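Long-range contacts in RNA-dependent RNA Polymerase (PDB 6TZ0), which catalyses RNA-templated RNA synthesis in a double-stranded RNA virus, making plus strands during transcription and minus strands during genome replication: residues E851-T856 against D894-E899; T10-T15 against L156-Q161; Q453-R458 against N931-S936. All blocks are in the same frame, centred on the assembly; numbering follows the deposited sequence.

Contact 1. Residues E851-T856 against D894-E899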
# COMPACT_ATOMS: atom_id res chain seq x y z
N GLU A 851 19.09 -15.60 -43.33
CA GLU A 851 19.65 -15.57 -44.68
C GLU A 851 18.53 -15.60 -45.71
O GLU A 851 17.56 -16.35 -45.57
CB GLU A 851 20.60 -16.74 -44.90
CG GLU A 851 21.37 -16.65 -46.21
CD GLU A 851 22.30 -17.81 -46.44
OE1 GLU A 851 22.32 -18.73 -45.60
OE2 GLU A 851 23.02 -17.79 -47.45
N ARG A 852 18.66 -14.76 -46.73
CA ARG A 852 17.73 -14.74 -47.85
C ARG A 852 18.15 -15.80 -48.87
O ARG A 852 19.07 -16.58 -48.64
CB ARG A 852 17.69 -13.35 -48.46
CG ARG A 852 17.21 -12.26 -47.53
CD ARG A 852 17.10 -10.94 -48.26
NE ARG A 852 16.66 -9.85 -47.39
CZ ARG A 852 17.50 -9.02 -46.78
NH1 ARG A 852 18.80 -9.14 -46.96
NH2 ARG A 852 17.03 -8.05 -46.01
N ARG A 853 17.49 -15.81 -50.01
CA ARG A 853 17.85 -16.72 -51.08
C ARG A 853 19.16 -16.34 -51.78
O ARG A 853 19.80 -17.18 -52.41
CB ARG A 853 16.73 -16.81 -52.12
CG ARG A 853 15.51 -17.59 -51.67
CD ARG A 853 14.68 -18.05 -52.85
NE ARG A 853 13.51 -18.82 -52.44
CZ ARG A 853 13.53 -20.11 -52.14
NH1 ARG A 853 14.67 -20.79 -52.20
NH2 ARG A 853 12.42 -20.73 -51.78
N ASP A 854 19.55 -15.07 -51.67
CA ASP A 854 20.69 -14.55 -52.41
C ASP A 854 22.00 -14.68 -51.66
O ASP A 854 23.06 -14.41 -52.24
CB ASP A 854 20.45 -13.08 -52.76
CG ASP A 854 19.27 -12.89 -53.68
OD1 ASP A 854 18.97 -13.83 -54.45
OD2 ASP A 854 18.65 -11.81 -53.63
N GLY A 855 21.97 -15.08 -50.39
CA GLY A 855 23.14 -15.03 -49.55
C GLY A 855 23.23 -13.79 -48.69
O GLY A 855 24.10 -13.73 -47.81
N THR A 856 22.38 -12.81 -48.93
CA THR A 856 22.32 -11.65 -48.05
C THR A 856 21.56 -11.99 -46.78
O THR A 856 20.84 -12.98 -46.70
CB THR A 856 21.66 -10.46 -48.76
OG1 THR A 856 20.33 -10.82 -49.15
CG2 THR A 856 22.45 -10.07 -49.98
N ASP A 894 6.69 -18.28 -49.81
CA ASP A 894 6.26 -19.19 -48.75
C ASP A 894 7.15 -20.41 -48.59
O ASP A 894 7.10 -21.06 -47.54
CB ASP A 894 4.82 -19.62 -49.03
CG ASP A 894 3.83 -18.49 -48.86
OD1 ASP A 894 4.07 -17.63 -47.99
OD2 ASP A 894 2.84 -18.45 -49.61
N ASP A 895 7.97 -20.74 -49.59
CA ASP A 895 8.86 -21.89 -49.48
C ASP A 895 9.98 -21.62 -48.48
O ASP A 895 10.26 -22.45 -47.60
CB ASP A 895 9.43 -22.23 -50.86
CG ASP A 895 10.08 -23.60 -50.91
OD1 ASP A 895 10.07 -24.34 -49.90
OD2 ASP A 895 10.62 -23.95 -51.99
N LEU A 896 10.64 -20.47 -48.61
CA LEU A 896 11.69 -20.10 -47.67
C LEU A 896 11.13 -19.82 -46.29
O LEU A 896 11.78 -20.11 -45.28
CB LEU A 896 12.45 -18.89 -48.21
CG LEU A 896 13.67 -18.43 -47.41
CD1 LEU A 896 14.67 -19.56 -47.36
CD2 LEU A 896 14.29 -17.21 -48.04
N LEU A 897 9.91 -19.29 -46.22
CA LEU A 897 9.26 -19.07 -44.94
C LEU A 897 8.84 -20.39 -44.29
O LEU A 897 8.73 -20.47 -43.07
CB LEU A 897 8.04 -18.16 -45.12
CG LEU A 897 8.13 -16.62 -45.08
CD1 LEU A 897 8.44 -16.14 -43.70
CD2 LEU A 897 9.17 -16.05 -46.03
N HIS A 898 8.62 -21.43 -45.10
CA HIS A 898 8.34 -22.76 -44.59
C HIS A 898 9.60 -23.46 -44.09
O HIS A 898 9.56 -24.17 -43.08
CB HIS A 898 7.66 -23.61 -45.67
CG HIS A 898 7.37 -25.01 -45.25
ND1 HIS A 898 6.32 -25.34 -44.42
CD2 HIS A 898 8.01 -26.18 -45.52
CE1 HIS A 898 6.31 -26.64 -44.20
NE2 HIS A 898 7.33 -27.17 -44.86
N GLU A 899 10.72 -23.27 -44.79
CA GLU A 899 11.95 -23.96 -44.41
C GLU A 899 12.54 -23.42 -43.12
O GLU A 899 13.27 -24.13 -42.43
CB GLU A 899 12.96 -23.87 -45.55
CG GLU A 899 12.53 -24.69 -46.76
CD GLU A 899 13.45 -24.52 -47.96
OE1 GLU A 899 14.34 -23.66 -47.91
OE2 GLU A 899 13.26 -25.25 -48.95
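R853 passes over L896 and brings the edge of its guanidinium to D895, and these three side chains carry the contact. The arginine chain is extended from CG to NE, while L896 runs alongside it in the opposite sense, so each covers the other's base. At the loop end, L896 CD2 lies 3.8 Å from R853 CG. At the helix end, L896 CB sits beneath one face of the guanidinium, 4.0 Å from R853 NH2. The leucine starts with CG anti to its backbone N (chi1 -175°), and its CD2 comes within 4.2 Å of E851 O.

R853 and D895 meet crosswise, roughly at a right angle. D895 CB lies at the guanidinium edge, near its plane, 3.5 Å from R853 NH2. The carboxylate is turned 57° from the guanidinium, and the salt bridge from R853 NH2 to D895 OD2 is long at 3.7 Å. The stronger partner is D893, just before the helix, which takes R853 NE in a salt bridge. The arginine would thus offset part of the negative charge gathered at this helix start.

R852 turns the other way. Its NH1 bonds T856 OG1 at 3.2 Å, close to the guanidinium plane, and its NH2 forms a salt bridge with D877. Y900 OH adds a hydrogen bond to E851 O, and V878 of helix 873-878 packs on L896.

R852 N also bonds T856 O at 2.8 Å, closing the loop on itself. R853 and D854 have type I turn angles and G855 follows with phi 96°, the pattern of a type I turn with a G1 bulge. This is a surface reverse turn laid against the first turn of helix 894-899, with an arginine from the turn meeting acidic residues at the helix N-terminus.

Contact 2. Residues T10-T15 against L156-Q161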
# COMPACT_ATOMS: atom_id res chain seq x y z
N THR A 10 28.37 -25.27 -32.43
CA THR A 10 27.47 -25.07 -33.56
C THR A 10 27.96 -23.94 -34.44
O THR A 10 28.79 -23.11 -34.04
CB THR A 10 26.05 -24.78 -33.08
OG1 THR A 10 26.05 -23.60 -32.27
CG2 THR A 10 25.53 -25.93 -32.27
N ILE A 11 27.45 -23.90 -35.67
CA ILE A 11 27.81 -22.84 -36.59
C ILE A 11 27.08 -21.54 -36.28
O ILE A 11 27.48 -20.48 -36.78
CB ILE A 11 27.57 -23.29 -38.04
CG1 ILE A 11 26.14 -23.80 -38.20
CG2 ILE A 11 28.56 -24.37 -38.42
CD1 ILE A 11 25.78 -24.12 -39.62
N PHE A 12 26.02 -21.58 -35.47
CA PHE A 12 25.44 -20.34 -34.96
C PHE A 12 26.33 -19.70 -33.91
O PHE A 12 26.38 -18.47 -33.82
CB PHE A 12 24.05 -20.60 -34.39
CG PHE A 12 23.48 -19.44 -33.63
CD1 PHE A 12 23.10 -18.28 -34.29
CD2 PHE A 12 23.33 -19.50 -32.26
CE1 PHE A 12 22.59 -17.21 -33.59
CE2 PHE A 12 22.82 -18.43 -31.55
CZ PHE A 12 22.45 -17.28 -32.22
N SER A 13 27.03 -20.50 -33.10
CA SER A 13 27.88 -19.95 -32.06
C SER A 13 29.09 -19.22 -32.62
O SER A 13 29.70 -18.42 -31.90
CB SER A 13 28.34 -21.05 -31.11
OG SER A 13 29.25 -21.91 -31.77
N GLU A 14 29.46 -19.48 -33.87
CA GLU A 14 30.59 -18.81 -34.49
C GLU A 14 30.20 -17.70 -35.45
O GLU A 14 31.02 -16.80 -35.68
CB GLU A 14 31.47 -19.84 -35.22
CG GLU A 14 30.79 -20.55 -36.36
CD GLU A 14 31.66 -21.62 -36.97
OE1 GLU A 14 32.79 -21.81 -36.48
OE2 GLU A 14 31.21 -22.28 -37.93
N THR A 15 28.99 -17.72 -36.00
CA THR A 15 28.56 -16.70 -36.95
C THR A 15 27.53 -15.74 -36.39
O THR A 15 27.44 -14.61 -36.87
CB THR A 15 27.98 -17.36 -38.21
OG1 THR A 15 26.84 -18.15 -37.85
CG2 THR A 15 29.01 -18.24 -38.87
N LEU A 156 25.98 -18.64 -22.08
CA LEU A 156 27.41 -18.43 -21.87
C LEU A 156 28.26 -19.27 -22.82
O LEU A 156 29.29 -18.81 -23.31
CB LEU A 156 27.77 -18.74 -20.42
CG LEU A 156 27.38 -17.78 -19.30
CD1 LEU A 156 27.39 -18.51 -18.00
CD2 LEU A 156 28.40 -16.68 -19.24
N ASP A 157 27.82 -20.51 -23.10
CA ASP A 157 28.57 -21.38 -24.00
C ASP A 157 28.54 -20.85 -25.43
O ASP A 157 29.56 -20.87 -26.12
CB ASP A 157 28.00 -22.80 -23.98
CG ASP A 157 28.30 -23.52 -22.69
OD1 ASP A 157 29.27 -23.15 -22.01
OD2 ASP A 157 27.56 -24.48 -22.38
N VAL A 158 27.38 -20.39 -25.89
CA VAL A 158 27.29 -19.92 -27.27
C VAL A 158 28.00 -18.58 -27.43
O VAL A 158 28.62 -18.31 -28.47
CB VAL A 158 25.81 -19.87 -27.71
CG1 VAL A 158 25.64 -19.25 -29.09
CG2 VAL A 158 25.28 -21.27 -27.74
N TRP A 159 27.99 -17.74 -26.39
CA TRP A 159 28.70 -16.47 -26.49
C TRP A 159 30.21 -16.67 -26.49
O TRP A 159 30.91 -16.14 -27.36
CB TRP A 159 28.30 -15.53 -25.36
CG TRP A 159 28.87 -14.14 -25.50
CD1 TRP A 159 30.06 -13.69 -25.01
CD2 TRP A 159 28.26 -13.02 -26.15
NE1 TRP A 159 30.24 -12.37 -25.33
CE2 TRP A 159 29.14 -11.94 -26.03
CE3 TRP A 159 27.05 -12.83 -26.82
CZ2 TRP A 159 28.86 -10.69 -26.56
CZ3 TRP A 159 26.77 -11.60 -27.35
CH2 TRP A 159 27.67 -10.54 -27.21
N TYR A 160 30.74 -17.42 -25.53
CA TYR A 160 32.19 -17.53 -25.41
C TYR A 160 32.80 -18.67 -26.21
O TYR A 160 34.02 -18.83 -26.18
CB TYR A 160 32.58 -17.65 -23.94
CG TYR A 160 32.45 -16.35 -23.21
CD1 TYR A 160 33.48 -15.42 -23.24
CD2 TYR A 160 31.28 -16.01 -22.56
CE1 TYR A 160 33.36 -14.21 -22.59
CE2 TYR A 160 31.15 -14.80 -21.91
CZ TYR A 160 32.19 -13.91 -21.94
OH TYR A 160 32.07 -12.71 -21.29
N GLN A 161 31.97 -19.49 -26.88
CA GLN A 161 32.36 -20.56 -27.81
C GLN A 161 33.19 -21.68 -27.17
O GLN A 161 33.60 -22.61 -27.87
CB GLN A 161 33.11 -20.01 -29.03
CG GLN A 161 32.29 -19.11 -29.92
CD GLN A 161 33.07 -18.66 -31.14
OE1 GLN A 161 34.20 -19.08 -31.35
NE2 GLN A 161 32.47 -17.78 -31.92
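The short N-terminal helix 11-15 packs against the C-terminal end of helix 145-160: S13 and F12 meet V158 in its last turn, and Q161, the first residue beyond, adds a hydrogen bond. The backbones come close, with S13 CA 4.8 Å from V158 CA. V158 CG1, anti to its backbone N (chi1 174°), is the methyl that does the work: it lies 3.8 Å from S13 CB and also 3.8 Å from F12 CE2, meeting the phenyl ring obliquely.

Q161 leaves the helix with a positive phi of 63°, and its chain is extended beyond CG toward the other helix. Its NE2 donates to S13 O at 2.8 Å, a bent bond with an N-H...O angle of 131°. The serine hydroxyl is turned back to the start of its own helix, where S13 OG donates to the carbonyl of the N-cap, T10 O, at 2.6 Å. T10 OG1 in turn accepts weakly from S13 N.

V158 also packs on M779 and F783 of helix 774-786. The F12 ring stacks with F18 and meets Y848 edge to face, while T10 and I11 rest on helix 20-35.

Contact 3. Residues Q453-R458 against N931-S936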
# COMPACT_ATOMS: atom_id res chain seq x y z
N GLN A 453 -18.52 -3.30 -0.41
CA GLN A 453 -19.26 -2.05 -0.26
C GLN A 453 -20.67 -2.17 -0.81
O GLN A 453 -21.61 -1.56 -0.28
CB GLN A 453 -18.49 -0.91 -0.93
CG GLN A 453 -19.13 0.45 -0.81
CD GLN A 453 -19.23 0.92 0.62
OE1 GLN A 453 -18.30 0.80 1.40
NE2 GLN A 453 -20.39 1.45 0.97
N ALA A 454 -20.86 -2.96 -1.87
CA ALA A 454 -22.19 -3.16 -2.43
C ALA A 454 -23.06 -4.03 -1.53
O ALA A 454 -24.29 -3.93 -1.57
CB ALA A 454 -22.08 -3.79 -3.81
N VAL A 455 -22.45 -4.88 -0.70
CA VAL A 455 -23.23 -5.74 0.18
C VAL A 455 -23.75 -4.97 1.39
O VAL A 455 -24.94 -5.04 1.73
CB VAL A 455 -22.39 -6.97 0.59
CG1 VAL A 455 -22.98 -7.67 1.77
CG2 VAL A 455 -22.33 -7.95 -0.56
N PHE A 456 -22.89 -4.18 2.04
CA PHE A 456 -23.26 -3.42 3.22
C PHE A 456 -23.64 -1.98 2.91
O PHE A 456 -23.38 -1.09 3.71
CB PHE A 456 -22.12 -3.45 4.24
CG PHE A 456 -21.87 -4.80 4.81
CD1 PHE A 456 -22.64 -5.28 5.85
CD2 PHE A 456 -20.86 -5.59 4.31
CE1 PHE A 456 -22.39 -6.53 6.38
CE2 PHE A 456 -20.61 -6.83 4.83
CZ PHE A 456 -21.38 -7.30 5.87
N ALA A 457 -24.24 -1.75 1.74
CA ALA A 457 -24.58 -0.40 1.33
C ALA A 457 -25.76 0.18 2.10
O ALA A 457 -25.95 1.39 2.10
CB ALA A 457 -24.89 -0.37 -0.16
N ARG A 458 -26.54 -0.67 2.77
CA ARG A 458 -27.68 -0.18 3.54
C ARG A 458 -27.26 0.53 4.81
O ARG A 458 -28.08 1.24 5.41
CB ARG A 458 -28.61 -1.33 3.90
CG ARG A 458 -28.06 -2.26 4.95
CD ARG A 458 -28.98 -3.43 5.20
NE ARG A 458 -28.96 -4.38 4.09
CZ ARG A 458 -29.73 -5.46 4.02
NH1 ARG A 458 -30.57 -5.74 5.00
NH2 ARG A 458 -29.64 -6.26 2.97
N ASN A 931 -27.62 -7.58 -10.15
CA ASN A 931 -28.33 -6.33 -10.42
C ASN A 931 -28.75 -5.63 -9.14
O ASN A 931 -28.68 -4.40 -9.05
CB ASN A 931 -29.56 -6.58 -11.29
CG ASN A 931 -29.22 -7.05 -12.68
OD1 ASN A 931 -29.56 -8.16 -13.08
ND2 ASN A 931 -28.53 -6.20 -13.44
N GLU A 932 -29.14 -6.41 -8.12
CA GLU A 932 -29.55 -5.82 -6.86
C GLU A 932 -28.38 -5.16 -6.13
O GLU A 932 -28.52 -4.04 -5.62
CB GLU A 932 -30.21 -6.88 -5.98
CG GLU A 932 -30.75 -6.34 -4.68
CD GLU A 932 -31.55 -7.37 -3.92
OE1 GLU A 932 -31.70 -8.50 -4.42
OE2 GLU A 932 -32.02 -7.04 -2.81
N LEU A 933 -27.22 -5.82 -6.12
CA LEU A 933 -26.04 -5.24 -5.48
C LEU A 933 -25.56 -3.99 -6.20
O LEU A 933 -25.21 -3.00 -5.55
CB LEU A 933 -24.92 -6.27 -5.39
CG LEU A 933 -25.08 -7.46 -4.44
CD1 LEU A 933 -23.89 -8.37 -4.58
CD2 LEU A 933 -25.23 -7.01 -3.01
N ALA A 934 -25.57 -4.00 -7.54
CA ALA A 934 -25.10 -2.83 -8.26
C ALA A 934 -26.09 -1.67 -8.17
O ALA A 934 -25.68 -0.50 -8.08
CB ALA A 934 -24.82 -3.19 -9.71
N THR A 935 -27.39 -1.97 -8.18
CA THR A 935 -28.41 -0.94 -8.01
C THR A 935 -28.32 -0.31 -6.63
O THR A 935 -28.48 0.91 -6.48
CB THR A 935 -29.79 -1.56 -8.23
OG1 THR A 935 -29.83 -2.17 -9.52
CG2 THR A 935 -30.88 -0.51 -8.17
N SER A 936 -28.04 -1.11 -5.60
CA SER A 936 -27.87 -0.55 -4.26
C SER A 936 -26.57 0.23 -4.14
O SER A 936 -26.51 1.20 -3.38
CB SER A 936 -27.91 -1.66 -3.22
OG SER A 936 -26.80 -2.52 -3.35
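L933 projects from helix 927-937 onto A454 and V455, near the end of helix 449-455. Its CB meets the methyl of A454, with L933 CB to A454 CB at 4.1 Å. The first torsion (chi1 -69°) sets CG anti to the carbonyl carbon, beside the backbone N. At the tip, CD2 is the branch that touches: L933 CD2 lies 3.5 Å from A454 O and 3.9 Å from V455 CG2. The two branched side chains lie side by side and point the same way.

One turn on, S936 takes up the polar part. Its hydroxyl sits between the backbone N and the carbonyl carbon, from where S936 OG donates to L933 O at 2.8 Å, from above the carbonyl plane (36° out of it). A457 CB packs on the backbone here, 3.9 Å from S936 O. I977 of helix 973-979 also covers A454.

N64 of the neighbouring Viral structural protein 4 chain comes in at this point: its ND2 hydrogen-bonds S936 OG and, weakly, A454 O, while R458 NH2 bonds its OD1. The small methyl of A454 allows a close backbone approach, A454 CA lying 5.3 Å from L933 CA. Within the polymerase the contact is mainly apolar, with L933 CD2 against A454 O and V455; the buried S936 OG is satisfied by L933 O and by N64 of the partner protein.

In the fold
Contacts 1 and 2 are neighbours on one side of the chain's centre, 23 Å between their centres and about 9 Å between nearest atoms. They do not touch, but F18 bridges them, stacking on F12 of contact 2 and pairing by backbone with E851 of contact 1. Contact 3 is far from both, 62 Å from contact 1 and 63 Å from contact 2, centre to centre, and lies on the opposite side of the chain's centre from contact 2. It joins the central polymerase region to the C-terminal region, and both segments of contact 1 fall inside the chain loop that it closes. All three are away from the annotated nucleotide and magnesium sites, including D547, D680 and D681. The partner protein touches contact 3 alone.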